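Local coordinates for protein inorganic pyrophosphatase (Thermus thermophilus, PDB 2PRD) that catalyses the magnesium-dependent hydrolysis of inorganic pyrophosphate, splitting each molecule into two phosphate ions, at residues M18-R24 / Y51-F57; L69-S75 / A103-V109; R88-L92 / D157-L162. All blocks are in the same frame, centred on the assembly; numbering follows the deposited sequence.

In the fold
The chain builds a closed five-stranded barrel, the OB-fold of family I pyrophosphatases, and the three contacts sample its wall and its outer covering. Nearest the N terminus, interaction 1 pairs strand 15-22 with strand 54-57, closing a loop that contains the hairpin of strands 28-33 and 38-44. Interaction 2 follows in series, setting strand 70-74 parallel to strand 101-109, with strand 84-97 in the connection between them. Interaction 3 starts on that connecting strand and ends on helix 158-173, so its loop crosses that of interaction 2. Strand 54-57 adjoins 70-74, and 101-109 adjoins 84-97, carrying the wall from one contact to the next.

Interaction 1: residues M18-R24 / Y51-F57; sequences MVIEVPR and YPGDYGF
A classic beta bulge, in which E21 and V22 both face Y55, interrupts the antiparallel pairing of strands 15-22 and 54-57 beside the predicted substrate site. Y55 O accepts twice within its carbonyl plane, from E21 N at 2.6 Å and from V22 N at 2.9 Å, and the extra residue shifts the register by one. The bond from Y55 N to V22 O (2.8 Å) completes the hydrogen-bonded pair. Before the bulge, V19 N reaches F57 O at 2.9 Å.

V19 CB sits over one face of the F57 ring, 3.9 Å from its centroid, while the carboxylate of E21 comes to the ring's edge, its plane turned 73° from that of the ring; E21 OE2 is held by Y32 N. V22 has CG1 anti to its backbone N (chi1 -169°), which carries this methyl to 3.5 Å from Y51 CD1, over the tyrosine ring. Just past the end of strand 15-22, R24 N donates to D54 OD2 (3.0 Å) from above the carboxylate plane. L79 N also donates to that oxygen and S75 OG probably bonds OD1, so both oxygens of the buried carboxylate have partners. The R24 guanidinium turns instead to the carbonyl of S75.

The Y55 hydroxyl lies against the D70 carboxylate, probably hydrogen-bonded to OD2. Strand 70-74 flanks 54-57 on its other edge, and strand 84-97 flanks 15-22. K29 of strand 28-33 touches both tyrosines, and F135 of helix 126-138 meets the Y51 ring.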
loop_
_atom_site.group_PDB
_atom_site.type_symbol
_atom_site.label_atom_id
_atom_site.label_comp_id
_atom_site.label_asym_id
_atom_site.label_seq_id
_atom_site.Cartn_x
_atom_site.Cartn_y
_atom_site.Cartn_z
ATOM N N MET A 18 -20.361 -2.324 -15.708
ATOM C CA MET A 18 -20.288 -3.124 -14.493
ATOM C C MET A 18 -20.086 -2.166 -13.302
ATOM O O MET A 18 -19.320 -1.208 -13.453
ATOM C CB MET A 18 -19.198 -4.205 -14.485
ATOM C CG MET A 18 -19.681 -5.555 -14.982
ATOM S SD MET A 18 -18.559 -6.912 -14.682
ATOM C CE MET A 18 -18.171 -6.570 -12.955
ATOM N N VAL A 19 -20.809 -2.401 -12.231
ATOM C CA VAL A 19 -20.637 -1.623 -10.983
ATOM C C VAL A 19 -19.723 -2.512 -10.118
ATOM O O VAL A 19 -20.040 -3.666 -9.833
ATOM C CB VAL A 19 -21.961 -1.362 -10.283
ATOM C CG1 VAL A 19 -21.732 -0.473 -9.052
ATOM C CG2 VAL A 19 -22.835 -0.556 -11.246
ATOM N N ILE A 20 -18.565 -1.955 -9.768
ATOM C CA ILE A 20 -17.580 -2.682 -8.979
ATOM C C ILE A 20 -18.031 -2.598 -7.523
ATOM O O ILE A 20 -18.448 -1.544 -7.076
ATOM C CB ILE A 20 -16.158 -2.100 -9.052
ATOM C CG1 ILE A 20 -15.578 -2.238 -10.460
ATOM C CG2 ILE A 20 -15.272 -2.836 -8.052
ATOM C CD1 ILE A 20 -16.045 -3.514 -11.164
ATOM N N GLU A 21 -18.008 -3.773 -6.882
ATOM C CA GLU A 21 -18.370 -3.871 -5.476
ATOM C C GLU A 21 -17.112 -4.167 -4.657
ATOM O O GLU A 21 -16.903 -3.487 -3.644
ATOM C CB GLU A 21 -19.416 -4.917 -5.185
ATOM C CG GLU A 21 -20.786 -4.341 -5.668
ATOM C CD GLU A 21 -21.793 -5.475 -5.646
ATOM O OE1 GLU A 21 -21.394 -6.609 -5.980
ATOM O OE2 GLU A 21 -22.929 -5.168 -5.253
ATOM N N VAL A 22 -16.361 -5.157 -5.153
ATOM C CA VAL A 22 -15.122 -5.514 -4.399
ATOM C C VAL A 22 -13.888 -5.387 -5.212
ATOM O O VAL A 22 -13.784 -6.073 -6.233
ATOM C CB VAL A 22 -15.268 -7.019 -3.978
ATOM C CG1 VAL A 22 -14.185 -7.449 -2.963
ATOM C CG2 VAL A 22 -16.602 -7.382 -3.361
ATOM N N PRO A 23 -12.941 -4.503 -4.824
ATOM C CA PRO A 23 -11.672 -4.422 -5.531
ATOM C C PRO A 23 -10.860 -5.730 -5.450
ATOM O O PRO A 23 -10.875 -6.572 -4.519
ATOM C CB PRO A 23 -10.923 -3.339 -4.745
ATOM C CG PRO A 23 -11.982 -2.535 -4.084
ATOM C CD PRO A 23 -13.022 -3.585 -3.673
ATOM N N ARG A 24 -10.068 -5.944 -6.525
ATOM C CA ARG A 24 -9.184 -7.101 -6.549
ATOM C C ARG A 24 -8.200 -6.952 -5.396
ATOM O O ARG A 24 -7.726 -5.829 -5.150
ATOM C CB ARG A 24 -8.408 -7.118 -7.881
ATOM C CG ARG A 24 -7.201 -8.067 -7.735
ATOM C CD ARG A 24 -6.766 -8.614 -9.065
ATOM N NE ARG A 24 -6.273 -7.575 -9.922
ATOM C CZ ARG A 24 -5.140 -6.900 -9.726
ATOM N NH1 ARG A 24 -4.344 -7.147 -8.709
ATOM N NH2 ARG A 24 -4.834 -5.973 -10.612
ATOM N N TYR A 51 -10.199 -11.290 -3.154
ATOM C CA TYR A 51 -10.812 -11.526 -4.466
ATOM C C TYR A 51 -9.723 -11.534 -5.506
ATOM O O TYR A 51 -8.895 -10.604 -5.526
ATOM C CB TYR A 51 -11.856 -10.418 -4.756
ATOM C CG TYR A 51 -13.196 -10.856 -4.192
ATOM C CD1 TYR A 51 -13.458 -10.822 -2.833
ATOM C CD2 TYR A 51 -14.174 -11.344 -5.043
ATOM C CE1 TYR A 51 -14.658 -11.286 -2.332
ATOM C CE2 TYR A 51 -15.379 -11.852 -4.556
ATOM C CZ TYR A 51 -15.599 -11.807 -3.197
ATOM O OH TYR A 51 -16.798 -12.214 -2.692
ATOM N N PRO A 52 -9.724 -12.542 -6.358
ATOM C CA PRO A 52 -8.733 -12.689 -7.420
ATOM C C PRO A 52 -8.910 -11.701 -8.539
ATOM O O PRO A 52 -8.051 -11.551 -9.441
ATOM C CB PRO A 52 -8.841 -14.190 -7.712
ATOM C CG PRO A 52 -10.368 -14.340 -7.669
ATOM C CD PRO A 52 -10.697 -13.658 -6.344
ATOM N N GLY A 53 -9.981 -10.919 -8.552
ATOM C CA GLY A 53 -10.181 -9.886 -9.610
ATOM C C GLY A 53 -11.250 -8.989 -9.031
ATOM O O GLY A 53 -11.754 -9.435 -7.974
ATOM N N ASP A 54 -11.587 -7.897 -9.661
ATOM C CA ASP A 54 -12.620 -6.978 -9.185
ATOM C C ASP A 54 -14.011 -7.550 -9.403
ATOM O O ASP A 54 -14.301 -8.022 -10.499
ATOM C CB ASP A 54 -12.504 -5.544 -9.826
ATOM C CG ASP A 54 -11.146 -4.962 -9.770
ATOM O OD1 ASP A 54 -10.328 -5.198 -10.678
ATOM O OD2 ASP A 54 -10.850 -4.180 -8.817
ATOM N N TYR A 55 -14.827 -7.556 -8.359
ATOM C CA TYR A 55 -16.158 -8.133 -8.417
ATOM C C TYR A 55 -17.314 -7.146 -8.413
ATOM O O TYR A 55 -17.368 -6.231 -7.603
ATOM C CB TYR A 55 -16.262 -9.143 -7.246
ATOM C CG TYR A 55 -17.568 -9.913 -7.192
ATOM C CD1 TYR A 55 -17.730 -11.046 -7.989
ATOM C CD2 TYR A 55 -18.611 -9.564 -6.353
ATOM C CE1 TYR A 55 -18.913 -11.801 -7.955
ATOM C CE2 TYR A 55 -19.767 -10.310 -6.287
ATOM C CZ TYR A 55 -19.904 -11.409 -7.097
ATOM O OH TYR A 55 -21.066 -12.163 -7.076
ATOM N N GLY A 56 -18.331 -7.400 -9.290
ATOM C CA GLY A 56 -19.432 -6.375 -9.233
ATOM C C GLY A 56 -20.587 -7.025 -9.997
ATOM O O GLY A 56 -20.499 -8.227 -10.166
ATOM N N PHE A 57 -21.495 -6.196 -10.426
ATOM C CA PHE A 57 -22.674 -6.710 -11.140
ATOM C C PHE A 57 -22.949 -5.943 -12.392
ATOM O O PHE A 57 -22.462 -4.800 -12.455
ATOM C CB PHE A 57 -23.874 -6.622 -10.151
ATOM C CG PHE A 57 -24.351 -5.240 -9.812
ATOM C CD1 PHE A 57 -25.191 -4.511 -10.646
ATOM C CD2 PHE A 57 -23.986 -4.637 -8.615
ATOM C CE1 PHE A 57 -25.604 -3.245 -10.341
ATOM C CE2 PHE A 57 -24.390 -3.356 -8.290
ATOM C CZ PHE A 57 -25.224 -2.655 -9.139
#

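Interaction 2: residues L69-S75 / A103-V109; sequences LDGLVLS and AKVIGVV
D70 carries CG anti to its carbonyl carbon (chi1 -86°), and K104 starts the same way, runs extended through CE and turns at the last bond (chi4 -39°). The two side chains therefore run alongside each other in one direction, and K104 NZ forms a salt bridge to D70 OD2 at 3.0 Å, on the anti lone pair of that oxygen.

The two backbones pair as a parallel ladder. V105 N bonds D70 O at 3.0 Å, and V105 O receives L72 N at 2.8 Å; G107 N to L72 O and L74 N to G107 O continue it. The last rung, from V109 N to L74 O, lengthens to 3.3 Å. A water lies between D70 N and A103 O at the start of the pairing.

The V105 and V73 side chains share one face of the sheet, at positions paired with glycines G71 and G107. Here L69 CD2 meets V105 CG2 at 3.6 Å, the side chains crossing at about a right angle, with V165 of helix 158-173 against both. On the opposite side, L72 CB rests on I106 CD1.

K104 NZ also forms a salt bridge with D102, while D70 OD2 probably bonds Y55 as well. The lysine thus joins two aspartates predicted to bind magnesium, and its positive charge probably offsets the repulsion between their gathered carboxylates.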
loop_
_atom_site.group_PDB
_atom_site.type_symbol
_atom_site.label_atom_id
_atom_site.label_comp_id
_atom_site.label_asym_id
_atom_site.label_seq_id
_atom_site.Cartn_x
_atom_site.Cartn_y
_atom_site.Cartn_z
ATOM N N LEU A 69 -26.873 -9.900 -13.038
ATOM C CA LEU A 69 -25.776 -10.887 -13.321
ATOM C C LEU A 69 -24.450 -10.412 -12.723
ATOM O O LEU A 69 -24.015 -9.260 -12.940
ATOM C CB LEU A 69 -25.725 -11.006 -14.822
ATOM C CG LEU A 69 -24.808 -11.942 -15.567
ATOM C CD1 LEU A 69 -25.072 -13.427 -15.299
ATOM C CD2 LEU A 69 -24.943 -11.659 -17.073
ATOM N N ASP A 70 -23.768 -11.233 -11.933
ATOM C CA ASP A 70 -22.487 -10.957 -11.284
ATOM C C ASP A 70 -21.273 -11.260 -12.166
ATOM O O ASP A 70 -21.420 -12.134 -13.019
ATOM C CB ASP A 70 -22.282 -12.032 -10.165
ATOM C CG ASP A 70 -22.977 -11.535 -8.926
ATOM O OD1 ASP A 70 -23.180 -10.305 -8.923
ATOM O OD2 ASP A 70 -23.297 -12.350 -8.059
ATOM N N GLY A 71 -20.132 -10.657 -11.902
ATOM C CA GLY A 71 -18.966 -10.987 -12.733
ATOM C C GLY A 71 -17.660 -10.601 -12.081
ATOM O O GLY A 71 -17.681 -9.764 -11.191
ATOM N N LEU A 72 -16.602 -11.220 -12.570
ATOM C CA LEU A 72 -15.228 -10.989 -12.102
ATOM C C LEU A 72 -14.381 -10.372 -13.190
ATOM O O LEU A 72 -14.340 -10.915 -14.294
ATOM C CB LEU A 72 -14.689 -12.355 -11.679
ATOM C CG LEU A 72 -13.570 -12.243 -10.645
ATOM C CD1 LEU A 72 -14.171 -12.002 -9.261
ATOM C CD2 LEU A 72 -12.711 -13.483 -10.628
ATOM N N VAL A 73 -13.752 -9.227 -12.949
ATOM C CA VAL A 73 -12.952 -8.519 -13.951
ATOM C C VAL A 73 -11.457 -8.617 -13.688
ATOM O O VAL A 73 -10.999 -8.451 -12.553
ATOM C CB VAL A 73 -13.325 -7.031 -13.911
ATOM C CG1 VAL A 73 -12.690 -6.198 -15.020
ATOM C CG2 VAL A 73 -14.837 -6.861 -13.950
ATOM N N LEU A 74 -10.726 -8.841 -14.772
ATOM C CA LEU A 74 -9.259 -8.921 -14.731
ATOM C C LEU A 74 -8.809 -7.489 -14.941
ATOM O O LEU A 74 -9.243 -6.873 -15.950
ATOM C CB LEU A 74 -8.821 -9.870 -15.844
ATOM C CG LEU A 74 -9.417 -11.272 -15.768
ATOM C CD1 LEU A 74 -8.635 -12.196 -16.720
ATOM C CD2 LEU A 74 -9.337 -11.801 -14.353
ATOM N N SER A 75 -8.039 -6.897 -14.040
ATOM C CA SER A 75 -7.627 -5.504 -14.210
ATOM C C SER A 75 -6.120 -5.396 -13.957
ATOM O O SER A 75 -5.653 -6.332 -13.323
ATOM C CB SER A 75 -8.289 -4.611 -13.140
ATOM O OG SER A 75 -8.242 -5.323 -11.898
ATOM N N ALA A 103 -23.915 -18.548 -12.561
ATOM C CA ALA A 103 -22.953 -18.364 -13.640
ATOM C C ALA A 103 -22.402 -16.954 -13.420
ATOM O O ALA A 103 -23.286 -16.103 -13.251
ATOM C CB ALA A 103 -23.598 -18.328 -15.015
ATOM N N LYS A 104 -21.097 -16.820 -13.391
ATOM C CA LYS A 104 -20.526 -15.441 -13.231
ATOM C C LYS A 104 -19.877 -15.087 -14.541
ATOM O O LYS A 104 -19.345 -16.005 -15.175
ATOM C CB LYS A 104 -19.549 -15.494 -12.030
ATOM C CG LYS A 104 -20.439 -15.714 -10.792
ATOM C CD LYS A 104 -19.733 -15.486 -9.495
ATOM C CE LYS A 104 -20.597 -15.618 -8.276
ATOM N NZ LYS A 104 -21.970 -15.064 -8.389
ATOM N N VAL A 105 -19.931 -13.828 -14.947
ATOM C CA VAL A 105 -19.291 -13.385 -16.208
ATOM C C VAL A 105 -17.816 -13.118 -15.934
ATOM O O VAL A 105 -17.499 -12.733 -14.800
ATOM C CB VAL A 105 -20.032 -12.158 -16.730
ATOM C CG1 VAL A 105 -19.291 -11.393 -17.811
ATOM C CG2 VAL A 105 -21.432 -12.552 -17.243
ATOM N N ILE A 106 -16.914 -13.418 -16.832
ATOM C CA ILE A 106 -15.475 -13.198 -16.668
ATOM C C ILE A 106 -15.207 -12.056 -17.658
ATOM O O ILE A 106 -15.611 -12.183 -18.819
ATOM C CB ILE A 106 -14.623 -14.429 -16.924
ATOM C CG1 ILE A 106 -14.977 -15.567 -15.939
ATOM C CG2 ILE A 106 -13.117 -14.220 -16.817
ATOM C CD1 ILE A 106 -14.761 -15.075 -14.519
ATOM N N GLY A 107 -14.605 -10.946 -17.191
ATOM C CA GLY A 107 -14.365 -9.890 -18.193
ATOM C C GLY A 107 -13.024 -9.218 -17.958
ATOM O O GLY A 107 -12.333 -9.595 -17.017
ATOM N N VAL A 108 -12.696 -8.300 -18.860
ATOM C CA VAL A 108 -11.426 -7.595 -18.732
ATOM C C VAL A 108 -11.773 -6.112 -18.864
ATOM O O VAL A 108 -12.725 -5.887 -19.572
ATOM C CB VAL A 108 -10.428 -7.931 -19.849
ATOM C CG1 VAL A 108 -9.760 -9.274 -19.590
ATOM C CG2 VAL A 108 -11.108 -8.020 -21.198
ATOM N N VAL A 109 -10.993 -5.262 -18.236
ATOM C CA VAL A 109 -11.213 -3.819 -18.395
ATOM C C VAL A 109 -11.026 -3.542 -19.883
ATOM O O VAL A 109 -9.944 -3.800 -20.412
ATOM C CB VAL A 109 -10.152 -3.115 -17.546
ATOM C CG1 VAL A 109 -10.027 -1.628 -17.793
ATOM C CG2 VAL A 109 -10.560 -3.352 -16.073
HETATM O O HOH W 1 -24.195 -14.208 -11.064
#

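Interaction 3: residues R88-L92 / D157-L162; sequences RVVGL and DRKAAL
V89 rests on A161 and L162 where strand 84-97 of the barrel passes the first turn of helix 158-173, the two short axes crossing at 99°. The strand carries a classic beta bulge at this crossing: V90 and G91 both face I106 of strand 101-109.

At V89 the packing is apolar and close. CG1 stands anti to the backbone N (chi1 -171°), and this puts it 3.4 Å from A161 CB, tighter than usual van der Waals contact. V89 CB touches L162 CD2 at 3.9 Å as the two side chains run antiparallel past one another. The carbonyl of V89 lies against the aliphatic part of R158, with V89 O 3.2 Å from R158 CG.

V90 turns its side chain away from the helix and offers its carbonyl instead. V90 O is near R158 N, but the angle is too poor for a hydrogen bond, and that N-H is taken by D120 OD1. At G91, next in the bulge, the backbone comes close to the first turn: G91 O lies 3.5 Å from A161 CB and also bonds I106 N, which links the helix crossing to the neighbouring strand.

L92 then brings its branched end back to the helix, CG lying 3.7 Å from A161 CA. A161 is thus the central residue of the contact, with V89, G91 and L92 all packed against it, and V105 of strand 101-109 extends the apolar patch by touching V89 and L92.

The helix start itself is fixed by its N-cap, D157, whose carboxylate caps the first turn: D157 OD1 accepts A160 N at 3.2 Å, nearly along its C-O axis, and K159 N more weakly.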
loop_
_atom_site.group_PDB
_atom_site.type_symbol
_atom_site.label_atom_id
_atom_site.label_comp_id
_atom_site.label_asym_id
_atom_site.label_seq_id
_atom_site.Cartn_x
_atom_site.Cartn_y
_atom_site.Cartn_z
ATOM N N ARG A 88 -15.214 -5.902 -21.130
ATOM C CA ARG A 88 -15.318 -6.806 -22.265
ATOM C C ARG A 88 -15.508 -8.236 -21.778
ATOM O O ARG A 88 -14.661 -8.863 -21.130
ATOM C CB ARG A 88 -14.111 -6.637 -23.180
ATOM C CG ARG A 88 -14.028 -7.659 -24.293
ATOM C CD ARG A 88 -13.105 -7.225 -25.433
ATOM N NE ARG A 88 -11.800 -7.807 -25.093
ATOM C CZ ARG A 88 -10.940 -6.861 -24.670
ATOM N NH1 ARG A 88 -11.423 -5.637 -24.683
ATOM N NH2 ARG A 88 -9.745 -7.212 -24.329
ATOM N N VAL A 89 -16.662 -8.830 -22.176
ATOM C CA VAL A 89 -17.039 -10.214 -21.841
ATOM C C VAL A 89 -16.273 -11.277 -22.601
ATOM O O VAL A 89 -16.418 -11.390 -23.831
ATOM C CB VAL A 89 -18.549 -10.469 -22.078
ATOM C CG1 VAL A 89 -18.962 -11.828 -21.535
ATOM C CG2 VAL A 89 -19.339 -9.365 -21.384
ATOM N N VAL A 90 -15.565 -12.125 -21.873
ATOM C CA VAL A 90 -14.810 -13.180 -22.600
ATOM C C VAL A 90 -15.152 -14.576 -22.164
ATOM O O VAL A 90 -14.641 -15.524 -22.802
ATOM C CB VAL A 90 -13.299 -12.866 -22.440
ATOM C CG1 VAL A 90 -13.024 -11.419 -22.843
ATOM C CG2 VAL A 90 -12.835 -13.083 -21.013
ATOM N N GLY A 91 -15.992 -14.807 -21.158
ATOM C CA GLY A 91 -16.301 -16.136 -20.666
ATOM C C GLY A 91 -17.266 -16.255 -19.513
ATOM O O GLY A 91 -17.790 -15.260 -19.037
ATOM N N LEU A 92 -17.565 -17.470 -19.028
ATOM C CA LEU A 92 -18.471 -17.712 -17.916
ATOM C C LEU A 92 -17.816 -18.717 -16.954
ATOM O O LEU A 92 -17.114 -19.621 -17.385
ATOM C CB LEU A 92 -19.770 -18.465 -18.300
ATOM C CG LEU A 92 -20.909 -17.696 -18.903
ATOM C CD1 LEU A 92 -22.150 -18.575 -19.140
ATOM C CD2 LEU A 92 -21.304 -16.475 -18.054
ATOM N N ASP A 157 -17.076 -20.292 -22.916
ATOM C CA ASP A 157 -16.411 -19.307 -23.771
ATOM C C ASP A 157 -17.190 -18.062 -24.018
ATOM O O ASP A 157 -18.263 -17.897 -23.442
ATOM C CB ASP A 157 -16.024 -20.045 -25.064
ATOM C CG ASP A 157 -17.219 -20.316 -25.965
ATOM O OD1 ASP A 157 -18.360 -20.149 -25.495
ATOM O OD2 ASP A 157 -16.963 -20.677 -27.143
ATOM N N ARG A 158 -16.626 -17.125 -24.773
ATOM C CA ARG A 158 -17.286 -15.870 -25.029
ATOM C C ARG A 158 -18.632 -16.062 -25.694
ATOM O O ARG A 158 -19.502 -15.175 -25.494
ATOM C CB ARG A 158 -16.366 -14.942 -25.851
ATOM C CG ARG A 158 -17.054 -13.589 -26.081
ATOM C CD ARG A 158 -16.256 -12.934 -27.246
ATOM N NE ARG A 158 -16.279 -13.917 -28.319
ATOM C CZ ARG A 158 -15.394 -14.130 -29.267
ATOM N NH1 ARG A 158 -14.283 -13.407 -29.349
ATOM N NH2 ARG A 158 -15.593 -15.099 -30.167
ATOM N N LYS A 159 -18.846 -17.123 -26.455
ATOM C CA LYS A 159 -20.182 -17.221 -27.123
ATOM C C LYS A 159 -21.269 -17.540 -26.134
ATOM O O LYS A 159 -22.361 -16.985 -26.291
ATOM C CB LYS A 159 -20.109 -18.118 -28.353
ATOM C CG LYS A 159 -18.980 -17.576 -29.261
ATOM C CD LYS A 159 -18.956 -18.217 -30.634
ATOM C CE LYS A 159 -18.105 -17.390 -31.605
ATOM N NZ LYS A 159 -16.650 -17.610 -31.365
ATOM N N ALA A 160 -20.976 -18.410 -25.176
ATOM C CA ALA A 160 -21.924 -18.786 -24.134
ATOM C C ALA A 160 -22.230 -17.639 -23.221
ATOM O O ALA A 160 -23.369 -17.408 -22.796
ATOM C CB ALA A 160 -21.401 -20.023 -23.358
ATOM N N ALA A 161 -21.214 -16.845 -22.867
ATOM C CA ALA A 161 -21.377 -15.715 -21.977
ATOM C C ALA A 161 -22.314 -14.677 -22.571
ATOM O O ALA A 161 -23.120 -14.107 -21.824
ATOM C CB ALA A 161 -20.022 -15.047 -21.663
ATOM N N LEU A 162 -22.110 -14.388 -23.854
ATOM C CA LEU A 162 -22.919 -13.367 -24.524
ATOM C C LEU A 162 -24.395 -13.738 -24.518
ATOM O O LEU A 162 -25.269 -12.889 -24.342
ATOM C CB LEU A 162 -22.397 -13.010 -25.905
ATOM C CG LEU A 162 -20.967 -12.483 -26.014
ATOM C CD1 LEU A 162 -20.575 -12.376 -27.473
ATOM C CD2 LEU A 162 -20.722 -11.180 -25.290
#